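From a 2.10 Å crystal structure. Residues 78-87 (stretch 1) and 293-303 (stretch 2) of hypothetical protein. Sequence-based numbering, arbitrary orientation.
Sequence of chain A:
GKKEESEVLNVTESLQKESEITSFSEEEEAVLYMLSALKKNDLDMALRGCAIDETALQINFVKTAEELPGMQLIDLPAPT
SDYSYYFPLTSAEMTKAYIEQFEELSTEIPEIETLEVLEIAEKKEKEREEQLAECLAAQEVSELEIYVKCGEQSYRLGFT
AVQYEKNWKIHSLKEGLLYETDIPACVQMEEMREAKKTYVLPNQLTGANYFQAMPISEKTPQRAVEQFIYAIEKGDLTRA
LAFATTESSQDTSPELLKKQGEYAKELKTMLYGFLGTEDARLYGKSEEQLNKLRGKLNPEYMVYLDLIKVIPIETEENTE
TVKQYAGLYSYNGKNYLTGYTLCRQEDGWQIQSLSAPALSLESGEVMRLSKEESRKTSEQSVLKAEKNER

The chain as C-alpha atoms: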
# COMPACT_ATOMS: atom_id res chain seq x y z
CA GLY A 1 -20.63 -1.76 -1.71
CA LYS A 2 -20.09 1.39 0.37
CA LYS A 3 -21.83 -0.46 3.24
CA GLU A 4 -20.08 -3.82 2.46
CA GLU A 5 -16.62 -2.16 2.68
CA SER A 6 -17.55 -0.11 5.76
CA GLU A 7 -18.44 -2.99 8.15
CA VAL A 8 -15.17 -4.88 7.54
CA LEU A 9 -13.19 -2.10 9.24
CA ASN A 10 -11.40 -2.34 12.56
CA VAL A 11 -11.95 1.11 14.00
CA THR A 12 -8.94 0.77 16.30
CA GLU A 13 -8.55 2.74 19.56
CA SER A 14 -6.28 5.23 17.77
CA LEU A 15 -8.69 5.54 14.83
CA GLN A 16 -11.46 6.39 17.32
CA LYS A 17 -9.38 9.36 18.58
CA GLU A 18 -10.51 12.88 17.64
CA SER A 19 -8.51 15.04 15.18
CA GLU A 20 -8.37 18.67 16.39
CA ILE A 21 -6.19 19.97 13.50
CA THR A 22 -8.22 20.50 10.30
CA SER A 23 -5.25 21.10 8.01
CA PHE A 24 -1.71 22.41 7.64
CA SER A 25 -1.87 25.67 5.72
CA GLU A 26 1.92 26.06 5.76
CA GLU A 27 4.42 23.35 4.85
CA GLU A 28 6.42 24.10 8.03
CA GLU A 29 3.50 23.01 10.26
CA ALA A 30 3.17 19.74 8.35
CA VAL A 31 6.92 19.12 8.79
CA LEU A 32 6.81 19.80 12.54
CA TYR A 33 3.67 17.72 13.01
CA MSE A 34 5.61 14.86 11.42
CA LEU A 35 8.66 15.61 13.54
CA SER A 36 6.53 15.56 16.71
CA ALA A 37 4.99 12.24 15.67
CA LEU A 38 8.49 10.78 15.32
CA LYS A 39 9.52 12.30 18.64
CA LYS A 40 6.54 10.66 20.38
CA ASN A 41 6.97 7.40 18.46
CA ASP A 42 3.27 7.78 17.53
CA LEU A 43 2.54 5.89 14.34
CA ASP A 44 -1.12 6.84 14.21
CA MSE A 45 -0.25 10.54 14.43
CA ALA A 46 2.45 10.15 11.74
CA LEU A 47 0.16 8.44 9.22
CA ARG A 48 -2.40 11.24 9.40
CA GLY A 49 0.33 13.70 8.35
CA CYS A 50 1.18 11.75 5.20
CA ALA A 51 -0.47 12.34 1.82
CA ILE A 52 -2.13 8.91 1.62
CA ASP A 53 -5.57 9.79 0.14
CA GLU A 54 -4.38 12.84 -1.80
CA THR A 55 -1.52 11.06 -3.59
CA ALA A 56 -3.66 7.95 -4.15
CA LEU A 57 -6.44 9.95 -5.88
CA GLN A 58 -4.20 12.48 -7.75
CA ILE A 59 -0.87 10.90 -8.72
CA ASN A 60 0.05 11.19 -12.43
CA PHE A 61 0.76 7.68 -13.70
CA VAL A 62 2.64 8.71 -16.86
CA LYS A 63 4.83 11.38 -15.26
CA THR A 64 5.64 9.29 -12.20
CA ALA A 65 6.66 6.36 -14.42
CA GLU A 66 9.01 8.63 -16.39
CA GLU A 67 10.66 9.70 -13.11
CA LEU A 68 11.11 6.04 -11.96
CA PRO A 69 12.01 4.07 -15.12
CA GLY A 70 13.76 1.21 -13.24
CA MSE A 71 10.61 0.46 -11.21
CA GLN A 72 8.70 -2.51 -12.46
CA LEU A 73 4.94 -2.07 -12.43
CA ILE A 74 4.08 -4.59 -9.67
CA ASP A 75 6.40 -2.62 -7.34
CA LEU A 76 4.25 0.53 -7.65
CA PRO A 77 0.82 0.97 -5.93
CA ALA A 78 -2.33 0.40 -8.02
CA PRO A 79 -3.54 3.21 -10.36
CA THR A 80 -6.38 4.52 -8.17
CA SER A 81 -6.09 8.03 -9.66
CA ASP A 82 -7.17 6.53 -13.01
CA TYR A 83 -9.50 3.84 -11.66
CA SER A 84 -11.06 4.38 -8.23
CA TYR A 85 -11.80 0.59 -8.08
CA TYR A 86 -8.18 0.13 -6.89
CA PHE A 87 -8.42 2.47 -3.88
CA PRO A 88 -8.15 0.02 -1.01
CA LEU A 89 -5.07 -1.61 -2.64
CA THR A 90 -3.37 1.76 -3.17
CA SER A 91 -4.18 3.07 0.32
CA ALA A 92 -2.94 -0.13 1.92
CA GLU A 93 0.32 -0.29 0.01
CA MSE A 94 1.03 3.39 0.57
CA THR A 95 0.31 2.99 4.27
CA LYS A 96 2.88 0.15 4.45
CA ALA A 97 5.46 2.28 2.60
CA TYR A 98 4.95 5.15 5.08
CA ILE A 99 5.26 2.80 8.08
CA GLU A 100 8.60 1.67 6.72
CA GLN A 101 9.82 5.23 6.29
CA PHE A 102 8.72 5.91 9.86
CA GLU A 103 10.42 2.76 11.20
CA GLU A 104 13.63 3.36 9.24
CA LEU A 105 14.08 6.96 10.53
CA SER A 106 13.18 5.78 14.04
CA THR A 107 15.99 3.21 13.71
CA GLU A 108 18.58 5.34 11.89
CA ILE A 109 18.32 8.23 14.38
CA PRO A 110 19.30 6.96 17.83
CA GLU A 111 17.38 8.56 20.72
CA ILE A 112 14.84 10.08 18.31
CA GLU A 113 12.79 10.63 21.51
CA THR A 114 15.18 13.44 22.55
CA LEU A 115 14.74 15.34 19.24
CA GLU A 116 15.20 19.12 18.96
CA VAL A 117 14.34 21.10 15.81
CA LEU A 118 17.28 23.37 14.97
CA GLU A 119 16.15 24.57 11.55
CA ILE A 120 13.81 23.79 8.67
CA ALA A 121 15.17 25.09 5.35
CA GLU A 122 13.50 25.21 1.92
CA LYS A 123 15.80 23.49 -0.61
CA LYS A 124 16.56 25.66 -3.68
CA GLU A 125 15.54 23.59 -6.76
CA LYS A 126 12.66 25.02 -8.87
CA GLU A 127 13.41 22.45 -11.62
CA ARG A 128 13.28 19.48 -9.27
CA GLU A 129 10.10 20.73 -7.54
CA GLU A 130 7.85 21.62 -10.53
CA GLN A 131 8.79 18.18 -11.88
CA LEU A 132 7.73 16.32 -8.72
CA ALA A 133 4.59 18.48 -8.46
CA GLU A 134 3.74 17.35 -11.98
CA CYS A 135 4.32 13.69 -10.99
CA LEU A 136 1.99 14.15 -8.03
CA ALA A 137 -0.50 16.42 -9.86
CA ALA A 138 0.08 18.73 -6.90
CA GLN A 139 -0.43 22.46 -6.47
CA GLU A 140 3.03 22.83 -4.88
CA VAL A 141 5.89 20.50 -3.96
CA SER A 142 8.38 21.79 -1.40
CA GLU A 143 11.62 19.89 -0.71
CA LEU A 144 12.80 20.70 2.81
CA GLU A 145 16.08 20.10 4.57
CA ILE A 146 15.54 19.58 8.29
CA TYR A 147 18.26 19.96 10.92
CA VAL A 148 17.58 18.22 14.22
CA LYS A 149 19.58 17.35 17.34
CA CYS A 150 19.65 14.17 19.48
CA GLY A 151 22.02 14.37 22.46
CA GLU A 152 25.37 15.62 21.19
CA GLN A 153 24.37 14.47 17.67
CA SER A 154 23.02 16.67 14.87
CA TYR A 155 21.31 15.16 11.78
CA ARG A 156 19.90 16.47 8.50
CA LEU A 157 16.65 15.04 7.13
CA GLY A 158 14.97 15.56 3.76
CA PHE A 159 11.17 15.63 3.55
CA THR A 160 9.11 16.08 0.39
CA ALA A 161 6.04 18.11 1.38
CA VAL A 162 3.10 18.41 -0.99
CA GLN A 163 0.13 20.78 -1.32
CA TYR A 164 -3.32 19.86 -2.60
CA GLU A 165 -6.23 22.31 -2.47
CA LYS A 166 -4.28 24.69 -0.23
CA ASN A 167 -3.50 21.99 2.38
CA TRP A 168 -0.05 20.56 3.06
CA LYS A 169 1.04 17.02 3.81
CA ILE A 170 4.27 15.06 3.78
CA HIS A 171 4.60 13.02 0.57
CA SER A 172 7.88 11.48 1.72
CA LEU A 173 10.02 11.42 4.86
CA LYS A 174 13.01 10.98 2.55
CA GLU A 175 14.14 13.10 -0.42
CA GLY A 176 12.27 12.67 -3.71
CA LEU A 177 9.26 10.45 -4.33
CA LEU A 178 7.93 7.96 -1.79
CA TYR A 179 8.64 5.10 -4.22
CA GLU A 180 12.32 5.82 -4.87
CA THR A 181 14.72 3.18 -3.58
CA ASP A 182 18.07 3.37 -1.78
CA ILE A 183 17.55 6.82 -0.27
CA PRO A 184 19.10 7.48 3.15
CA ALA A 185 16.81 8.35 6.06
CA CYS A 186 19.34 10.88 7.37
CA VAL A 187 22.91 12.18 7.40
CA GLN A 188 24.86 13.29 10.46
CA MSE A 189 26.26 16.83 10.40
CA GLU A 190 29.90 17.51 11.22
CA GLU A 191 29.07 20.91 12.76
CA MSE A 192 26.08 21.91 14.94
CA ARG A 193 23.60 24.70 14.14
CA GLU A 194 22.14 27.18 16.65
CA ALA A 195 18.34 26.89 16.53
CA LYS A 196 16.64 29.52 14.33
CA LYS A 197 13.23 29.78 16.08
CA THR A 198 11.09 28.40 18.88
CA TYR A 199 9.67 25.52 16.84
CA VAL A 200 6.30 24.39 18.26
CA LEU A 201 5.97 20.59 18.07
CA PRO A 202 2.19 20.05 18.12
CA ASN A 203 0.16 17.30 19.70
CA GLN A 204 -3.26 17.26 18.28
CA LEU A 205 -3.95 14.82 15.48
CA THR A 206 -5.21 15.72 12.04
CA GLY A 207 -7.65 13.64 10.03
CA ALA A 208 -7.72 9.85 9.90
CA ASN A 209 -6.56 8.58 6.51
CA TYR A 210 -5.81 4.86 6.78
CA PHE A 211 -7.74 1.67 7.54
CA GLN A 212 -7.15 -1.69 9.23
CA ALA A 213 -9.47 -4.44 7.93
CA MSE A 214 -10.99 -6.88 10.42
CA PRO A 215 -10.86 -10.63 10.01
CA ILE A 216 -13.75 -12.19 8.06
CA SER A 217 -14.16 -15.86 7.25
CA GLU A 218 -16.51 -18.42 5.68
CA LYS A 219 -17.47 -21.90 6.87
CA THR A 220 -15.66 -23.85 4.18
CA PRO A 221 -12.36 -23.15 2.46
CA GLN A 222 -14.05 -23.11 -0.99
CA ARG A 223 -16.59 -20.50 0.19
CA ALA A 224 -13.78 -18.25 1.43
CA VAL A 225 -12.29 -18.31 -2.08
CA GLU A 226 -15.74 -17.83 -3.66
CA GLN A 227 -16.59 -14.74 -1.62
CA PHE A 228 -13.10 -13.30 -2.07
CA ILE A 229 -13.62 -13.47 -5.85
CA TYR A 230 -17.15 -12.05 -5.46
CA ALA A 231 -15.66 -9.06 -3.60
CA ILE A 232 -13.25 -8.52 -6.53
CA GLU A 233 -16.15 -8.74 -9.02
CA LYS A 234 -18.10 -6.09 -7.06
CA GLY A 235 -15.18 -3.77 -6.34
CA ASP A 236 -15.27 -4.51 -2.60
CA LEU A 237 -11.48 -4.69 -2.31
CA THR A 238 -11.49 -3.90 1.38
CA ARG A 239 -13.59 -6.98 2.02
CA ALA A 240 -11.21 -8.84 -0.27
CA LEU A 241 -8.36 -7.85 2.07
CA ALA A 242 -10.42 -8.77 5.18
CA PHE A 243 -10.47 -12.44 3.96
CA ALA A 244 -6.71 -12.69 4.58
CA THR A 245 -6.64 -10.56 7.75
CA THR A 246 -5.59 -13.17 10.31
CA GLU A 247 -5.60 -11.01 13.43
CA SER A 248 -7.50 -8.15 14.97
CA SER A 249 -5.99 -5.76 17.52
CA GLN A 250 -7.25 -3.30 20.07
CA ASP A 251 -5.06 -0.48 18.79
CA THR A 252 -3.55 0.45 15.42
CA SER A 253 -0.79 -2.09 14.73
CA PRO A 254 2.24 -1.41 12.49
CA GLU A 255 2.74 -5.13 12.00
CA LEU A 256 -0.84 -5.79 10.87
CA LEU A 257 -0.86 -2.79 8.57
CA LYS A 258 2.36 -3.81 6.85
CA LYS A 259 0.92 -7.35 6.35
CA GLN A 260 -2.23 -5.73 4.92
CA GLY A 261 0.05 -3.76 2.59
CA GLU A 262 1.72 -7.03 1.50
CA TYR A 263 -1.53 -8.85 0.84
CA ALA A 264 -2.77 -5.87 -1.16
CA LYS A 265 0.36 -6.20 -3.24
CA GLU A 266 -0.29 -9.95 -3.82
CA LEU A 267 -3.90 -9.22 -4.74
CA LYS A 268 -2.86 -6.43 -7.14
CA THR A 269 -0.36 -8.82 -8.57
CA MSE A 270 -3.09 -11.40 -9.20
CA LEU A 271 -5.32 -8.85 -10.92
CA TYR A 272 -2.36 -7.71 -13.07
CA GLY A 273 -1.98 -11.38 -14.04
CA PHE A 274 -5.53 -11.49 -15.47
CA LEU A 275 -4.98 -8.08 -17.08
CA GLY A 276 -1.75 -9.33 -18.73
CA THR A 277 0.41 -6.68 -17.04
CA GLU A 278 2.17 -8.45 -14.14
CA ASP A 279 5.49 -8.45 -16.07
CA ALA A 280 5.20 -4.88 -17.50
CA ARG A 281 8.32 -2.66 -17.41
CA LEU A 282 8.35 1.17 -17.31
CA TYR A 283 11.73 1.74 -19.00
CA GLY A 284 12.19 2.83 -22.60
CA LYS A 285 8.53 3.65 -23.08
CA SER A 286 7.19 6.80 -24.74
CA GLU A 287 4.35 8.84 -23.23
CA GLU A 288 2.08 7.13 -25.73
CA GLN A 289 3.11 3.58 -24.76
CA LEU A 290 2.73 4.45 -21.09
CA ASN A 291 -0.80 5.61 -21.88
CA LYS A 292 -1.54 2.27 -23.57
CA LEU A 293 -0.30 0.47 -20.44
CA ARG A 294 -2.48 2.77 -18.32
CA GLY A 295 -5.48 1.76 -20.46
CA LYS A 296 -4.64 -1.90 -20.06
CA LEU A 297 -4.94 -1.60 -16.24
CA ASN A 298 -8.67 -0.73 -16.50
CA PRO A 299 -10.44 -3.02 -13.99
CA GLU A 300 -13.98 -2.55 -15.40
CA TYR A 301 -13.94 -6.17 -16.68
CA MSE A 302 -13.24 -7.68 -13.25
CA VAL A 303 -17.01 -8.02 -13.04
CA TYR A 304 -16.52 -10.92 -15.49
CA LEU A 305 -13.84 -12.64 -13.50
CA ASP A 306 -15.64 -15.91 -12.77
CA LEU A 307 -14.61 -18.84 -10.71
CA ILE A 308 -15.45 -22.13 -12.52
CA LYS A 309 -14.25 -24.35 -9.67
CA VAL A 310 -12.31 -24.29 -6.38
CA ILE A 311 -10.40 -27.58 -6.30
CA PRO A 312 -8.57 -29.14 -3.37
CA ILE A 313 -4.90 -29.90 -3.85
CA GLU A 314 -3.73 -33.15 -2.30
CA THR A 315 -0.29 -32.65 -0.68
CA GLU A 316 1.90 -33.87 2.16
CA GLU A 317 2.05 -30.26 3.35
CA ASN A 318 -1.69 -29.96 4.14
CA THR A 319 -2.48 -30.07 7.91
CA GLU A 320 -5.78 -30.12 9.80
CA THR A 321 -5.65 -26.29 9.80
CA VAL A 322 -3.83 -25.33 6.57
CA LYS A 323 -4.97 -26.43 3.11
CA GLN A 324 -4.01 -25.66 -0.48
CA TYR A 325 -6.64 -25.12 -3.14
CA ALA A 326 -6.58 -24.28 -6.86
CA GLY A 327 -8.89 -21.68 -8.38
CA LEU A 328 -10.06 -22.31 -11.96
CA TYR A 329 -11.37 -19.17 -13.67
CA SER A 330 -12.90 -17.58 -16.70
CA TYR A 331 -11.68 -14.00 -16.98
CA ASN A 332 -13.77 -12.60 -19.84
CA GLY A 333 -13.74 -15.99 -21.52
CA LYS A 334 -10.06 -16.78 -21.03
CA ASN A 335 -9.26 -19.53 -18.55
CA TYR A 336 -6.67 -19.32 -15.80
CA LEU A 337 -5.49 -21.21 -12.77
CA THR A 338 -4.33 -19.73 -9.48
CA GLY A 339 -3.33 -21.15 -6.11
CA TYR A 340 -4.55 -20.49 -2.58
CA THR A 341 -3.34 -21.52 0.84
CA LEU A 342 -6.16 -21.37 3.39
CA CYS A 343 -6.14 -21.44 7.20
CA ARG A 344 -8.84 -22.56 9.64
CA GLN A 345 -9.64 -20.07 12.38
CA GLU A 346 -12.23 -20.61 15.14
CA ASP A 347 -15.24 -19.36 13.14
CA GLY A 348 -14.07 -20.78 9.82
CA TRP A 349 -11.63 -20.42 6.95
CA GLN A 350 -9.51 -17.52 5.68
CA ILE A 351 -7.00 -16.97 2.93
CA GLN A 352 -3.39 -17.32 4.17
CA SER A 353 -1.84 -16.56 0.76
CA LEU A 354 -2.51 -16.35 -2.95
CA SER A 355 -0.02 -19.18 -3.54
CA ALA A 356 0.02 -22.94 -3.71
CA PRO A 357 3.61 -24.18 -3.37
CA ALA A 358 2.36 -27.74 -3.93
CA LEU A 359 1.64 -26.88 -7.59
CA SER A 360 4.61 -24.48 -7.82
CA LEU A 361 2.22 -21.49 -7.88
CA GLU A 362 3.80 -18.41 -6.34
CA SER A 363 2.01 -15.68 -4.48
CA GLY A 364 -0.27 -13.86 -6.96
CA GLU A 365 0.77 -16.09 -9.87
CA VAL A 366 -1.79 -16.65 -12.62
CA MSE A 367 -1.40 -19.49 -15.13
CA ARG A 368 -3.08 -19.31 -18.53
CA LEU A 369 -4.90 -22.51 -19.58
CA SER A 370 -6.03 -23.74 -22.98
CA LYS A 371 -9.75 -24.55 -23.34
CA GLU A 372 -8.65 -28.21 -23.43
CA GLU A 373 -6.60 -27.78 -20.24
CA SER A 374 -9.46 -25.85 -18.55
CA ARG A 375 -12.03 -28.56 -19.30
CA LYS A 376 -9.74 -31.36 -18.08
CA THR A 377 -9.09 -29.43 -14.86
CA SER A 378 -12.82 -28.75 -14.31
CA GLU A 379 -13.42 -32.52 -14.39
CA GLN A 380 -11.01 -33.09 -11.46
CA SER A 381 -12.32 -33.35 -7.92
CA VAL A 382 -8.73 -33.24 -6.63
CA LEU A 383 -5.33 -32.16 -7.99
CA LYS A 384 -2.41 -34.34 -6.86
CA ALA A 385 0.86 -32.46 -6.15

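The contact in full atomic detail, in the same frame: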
# COMPACT_ATOMS: atom_id res chain seq x y z
N ALA A 78 -1.33 0.48 -6.94
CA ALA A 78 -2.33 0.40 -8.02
C ALA A 78 -2.75 1.79 -8.47
O ALA A 78 -2.69 2.72 -7.66
CB ALA A 78 -3.54 -0.39 -7.56
N PRO A 79 -3.18 1.93 -9.75
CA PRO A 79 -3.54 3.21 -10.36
C PRO A 79 -4.94 3.75 -9.99
O PRO A 79 -5.83 3.92 -10.85
CB PRO A 79 -3.43 2.90 -11.86
CG PRO A 79 -3.81 1.48 -11.96
CD PRO A 79 -3.20 0.84 -10.75
N THR A 80 -5.11 4.06 -8.71
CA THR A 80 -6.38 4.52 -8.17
C THR A 80 -6.78 5.87 -8.74
O THR A 80 -7.96 6.14 -8.90
CB THR A 80 -6.33 4.57 -6.63
OG1 THR A 80 -6.41 3.24 -6.12
CG2 THR A 80 -7.47 5.39 -6.05
N SER A 81 -5.81 6.72 -9.05
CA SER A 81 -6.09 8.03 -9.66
C SER A 81 -6.71 7.90 -11.05
O SER A 81 -7.38 8.82 -11.50
CB SER A 81 -4.80 8.85 -9.76
OG SER A 81 -3.87 8.24 -10.66
N ASP A 82 -6.47 6.79 -11.75
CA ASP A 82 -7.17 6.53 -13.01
C ASP A 82 -8.42 5.69 -12.81
O ASP A 82 -9.40 5.87 -13.51
CB ASP A 82 -6.24 5.84 -14.00
CG ASP A 82 -5.14 6.77 -14.50
OD1 ASP A 82 -5.47 7.81 -15.10
OD2 ASP A 82 -3.96 6.45 -14.29
N TYR A 83 -8.39 4.75 -11.87
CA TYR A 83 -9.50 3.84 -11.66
C TYR A 83 -9.77 3.70 -10.17
O TYR A 83 -9.04 3.00 -9.47
CB TYR A 83 -9.19 2.48 -12.27
CG TYR A 83 -8.69 2.56 -13.68
CD1 TYR A 83 -9.56 2.86 -14.73
CD2 TYR A 83 -7.35 2.33 -13.99
CE1 TYR A 83 -9.11 2.94 -16.04
CE2 TYR A 83 -6.89 2.41 -15.30
CZ TYR A 83 -7.77 2.71 -16.32
OH TYR A 83 -7.34 2.78 -17.63
N SER A 84 -10.81 4.36 -9.68
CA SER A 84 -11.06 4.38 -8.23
C SER A 84 -11.31 2.98 -7.62
O SER A 84 -11.05 2.77 -6.44
CB SER A 84 -12.16 5.38 -7.87
OG SER A 84 -13.36 5.09 -8.55
N TYR A 85 -11.76 2.02 -8.44
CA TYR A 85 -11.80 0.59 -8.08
C TYR A 85 -10.60 0.12 -7.23
O TYR A 85 -10.76 -0.64 -6.29
CB TYR A 85 -11.85 -0.24 -9.37
CG TYR A 85 -11.80 -1.75 -9.19
CD1 TYR A 85 -10.59 -2.43 -9.05
CD2 TYR A 85 -12.96 -2.50 -9.19
CE1 TYR A 85 -10.55 -3.81 -8.91
CE2 TYR A 85 -12.94 -3.87 -9.04
CZ TYR A 85 -11.75 -4.53 -8.90
OH TYR A 85 -11.74 -5.90 -8.74
N TYR A 86 -9.39 0.58 -7.57
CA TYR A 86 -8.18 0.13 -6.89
C TYR A 86 -7.91 0.71 -5.49
O TYR A 86 -6.95 0.28 -4.84
CB TYR A 86 -6.97 0.42 -7.77
CG TYR A 86 -6.89 -0.44 -9.01
CD1 TYR A 86 -6.77 -1.82 -8.91
CD2 TYR A 86 -6.87 0.12 -10.28
CE1 TYR A 86 -6.66 -2.61 -10.03
CE2 TYR A 86 -6.75 -0.67 -11.41
CZ TYR A 86 -6.65 -2.04 -11.27
OH TYR A 86 -6.53 -2.85 -12.39
N PHE A 87 -8.76 1.63 -5.03
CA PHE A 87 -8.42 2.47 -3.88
C PHE A 87 -7.93 1.69 -2.66
O PHE A 87 -6.88 2.00 -2.11
CB PHE A 87 -9.59 3.42 -3.50
CG PHE A 87 -9.33 4.24 -2.26
CD1 PHE A 87 -8.71 5.49 -2.33
CD2 PHE A 87 -9.70 3.76 -1.00
CE1 PHE A 87 -8.46 6.23 -1.18
CE2 PHE A 87 -9.45 4.51 0.15
CZ PHE A 87 -8.83 5.74 0.06
N LEU A 293 -0.42 1.34 -21.61
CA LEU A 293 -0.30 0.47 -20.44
C LEU A 293 -1.31 0.90 -19.38
O LEU A 293 -1.96 0.07 -18.77
CB LEU A 293 1.13 0.47 -19.90
CG LEU A 293 1.35 -0.19 -18.54
CD1 LEU A 293 0.95 -1.65 -18.60
CD2 LEU A 293 2.80 -0.04 -18.07
N ARG A 294 -1.44 2.20 -19.18
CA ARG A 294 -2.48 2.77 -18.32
C ARG A 294 -3.86 2.19 -18.69
O ARG A 294 -4.60 1.70 -17.84
CB ARG A 294 -2.49 4.30 -18.44
CG ARG A 294 -2.91 5.03 -17.18
CD ARG A 294 -2.75 6.54 -17.34
NE ARG A 294 -3.90 7.16 -17.99
CZ ARG A 294 -3.99 8.46 -18.30
NH1 ARG A 294 -2.98 9.29 -18.04
NH2 ARG A 294 -5.08 8.92 -18.89
N GLY A 295 -4.17 2.20 -19.98
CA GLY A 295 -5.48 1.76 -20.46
C GLY A 295 -5.72 0.30 -20.20
O GLY A 295 -6.84 -0.13 -19.92
N LYS A 296 -4.64 -0.46 -20.26
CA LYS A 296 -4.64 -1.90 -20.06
C LYS A 296 -4.85 -2.31 -18.59
O LYS A 296 -5.17 -3.47 -18.29
CB LYS A 296 -3.31 -2.41 -20.60
CG LYS A 296 -3.18 -3.90 -20.85
CD LYS A 296 -1.98 -4.13 -21.77
CE LYS A 296 -1.23 -5.41 -21.44
NZ LYS A 296 -2.12 -6.60 -21.48
N LEU A 297 -4.68 -1.36 -17.67
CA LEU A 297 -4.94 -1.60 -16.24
C LEU A 297 -6.41 -1.36 -15.84
O LEU A 297 -6.76 -1.53 -14.67
CB LEU A 297 -4.02 -0.74 -15.37
CG LEU A 297 -2.52 -0.96 -15.55
CD1 LEU A 297 -1.72 0.13 -14.84
CD2 LEU A 297 -2.13 -2.33 -15.03
N ASN A 298 -7.25 -0.96 -16.78
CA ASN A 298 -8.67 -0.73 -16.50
C ASN A 298 -9.31 -1.98 -15.87
O ASN A 298 -9.31 -3.04 -16.49
CB ASN A 298 -9.40 -0.34 -17.79
CG ASN A 298 -10.83 0.10 -17.56
OD1 ASN A 298 -11.43 -0.13 -16.52
ND2 ASN A 298 -11.40 0.74 -18.56
N PRO A 299 -9.85 -1.86 -14.65
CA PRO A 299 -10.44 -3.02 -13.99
C PRO A 299 -11.93 -3.24 -14.27
O PRO A 299 -12.53 -4.12 -13.67
CB PRO A 299 -10.22 -2.70 -12.51
CG PRO A 299 -10.37 -1.20 -12.45
CD PRO A 299 -9.83 -0.68 -13.75
N GLU A 300 -12.53 -2.47 -15.17
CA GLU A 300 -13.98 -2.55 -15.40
C GLU A 300 -14.47 -3.96 -15.77
O GLU A 300 -15.66 -4.25 -15.63
CB GLU A 300 -14.43 -1.57 -16.49
CG GLU A 300 -13.99 -2.01 -17.88
CD GLU A 300 -14.26 -0.99 -18.98
OE1 GLU A 300 -15.08 -0.06 -18.78
OE2 GLU A 300 -13.65 -1.15 -20.06
N TYR A 301 -13.57 -4.81 -16.27
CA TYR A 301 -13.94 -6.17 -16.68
C TYR A 301 -13.76 -7.24 -15.60
O TYR A 301 -14.05 -8.43 -15.83
CB TYR A 301 -13.19 -6.57 -17.94
CG TYR A 301 -13.49 -5.69 -19.12
CD1 TYR A 301 -14.77 -5.67 -19.68
CD2 TYR A 301 -12.52 -4.88 -19.70
CE1 TYR A 301 -15.06 -4.88 -20.77
CE2 TYR A 301 -12.80 -4.09 -20.80
CZ TYR A 301 -14.08 -4.09 -21.33
OH TYR A 301 -14.40 -3.31 -22.42
N MSE A 302 -13.31 -6.81 -14.42
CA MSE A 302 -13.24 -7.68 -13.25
C MSE A 302 -14.61 -8.20 -12.86
O MSE A 302 -14.73 -9.22 -12.18
CB MSE A 302 -12.59 -6.97 -12.05
CG MSE A 302 -11.11 -6.72 -12.28
SE MSE A 302 -10.16 -8.45 -12.38
CE MSE A 302 -8.76 -7.80 -13.57
N VAL A 303 -15.67 -7.52 -13.28
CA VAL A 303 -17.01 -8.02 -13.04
C VAL A 303 -17.26 -9.34 -13.79
O VAL A 303 -18.20 -10.07 -13.48
CB VAL A 303 -18.07 -6.97 -13.39
CG1 VAL A 303 -18.16 -6.75 -14.88
CG2 VAL A 303 -19.41 -7.38 -12.84
O HOH W 1 -9.49 3.08 -20.10

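Residues 78-87 and 293-303, more than 200 positions apart in the chain, bury 514 Å² between them. Stretch 1 is mostly loop, with a 3-10 segment at 84-86 near its end; stretch 2 leaves a helix, runs through a turn and includes 3-10 residues 302-303. The backbones stay well separated, the CA atoms of Tyr83 and Asn298 lying 6.7 Å apart, so side chains, chiefly three tyrosines from stretch 1, fill the gap.

Both direct hydrogen bonds run from a tyrosine hydroxyl to a backbone carbonyl of stretch 2. Tyr83 OH donates to Arg294 O at 3.0 Å, and Tyr86 OH to Leu297 O at 2.6 Å. Arg294 O also accepts the backbone N of Leu297 (3.1 Å), so the tyrosine shares an acceptor already used within the turn. A water donates to Tyr83 OH at 3.3 Å and accepts a weak bond from Asn298 ND2 at 3.4 Å, bridging the two side chains.

The aromatic rings also receive C-H groups. Asn298 CA and Pro299 CD lie over one face of Tyr83, 3.7 and 3.9 Å from its ring centroid, while Pro299 CB sits 3.8 Å from the centroid of the Tyr85 ring, over its face. Proline carbons next to nitrogen, such as CD, carry slightly polarized hydrogens suited to such contacts. Pro299 also meets the third tyrosine, with its CG 3.8 Å from Tyr86 CE2.

Apolar packing extends this cluster: Pro79 CG approaches Leu297 CD1 at 3.8 Å, and Met302, a selenomethionine, places CG 4.1 Å from Tyr85 CZ.

Charge pairing is confined to Asp82 and Arg294. Asp82 OD1 lies 3.4 Å from Arg294 NE but over the guanidinium face, so no N-H points at it and the salt bridge is purely electrostatic.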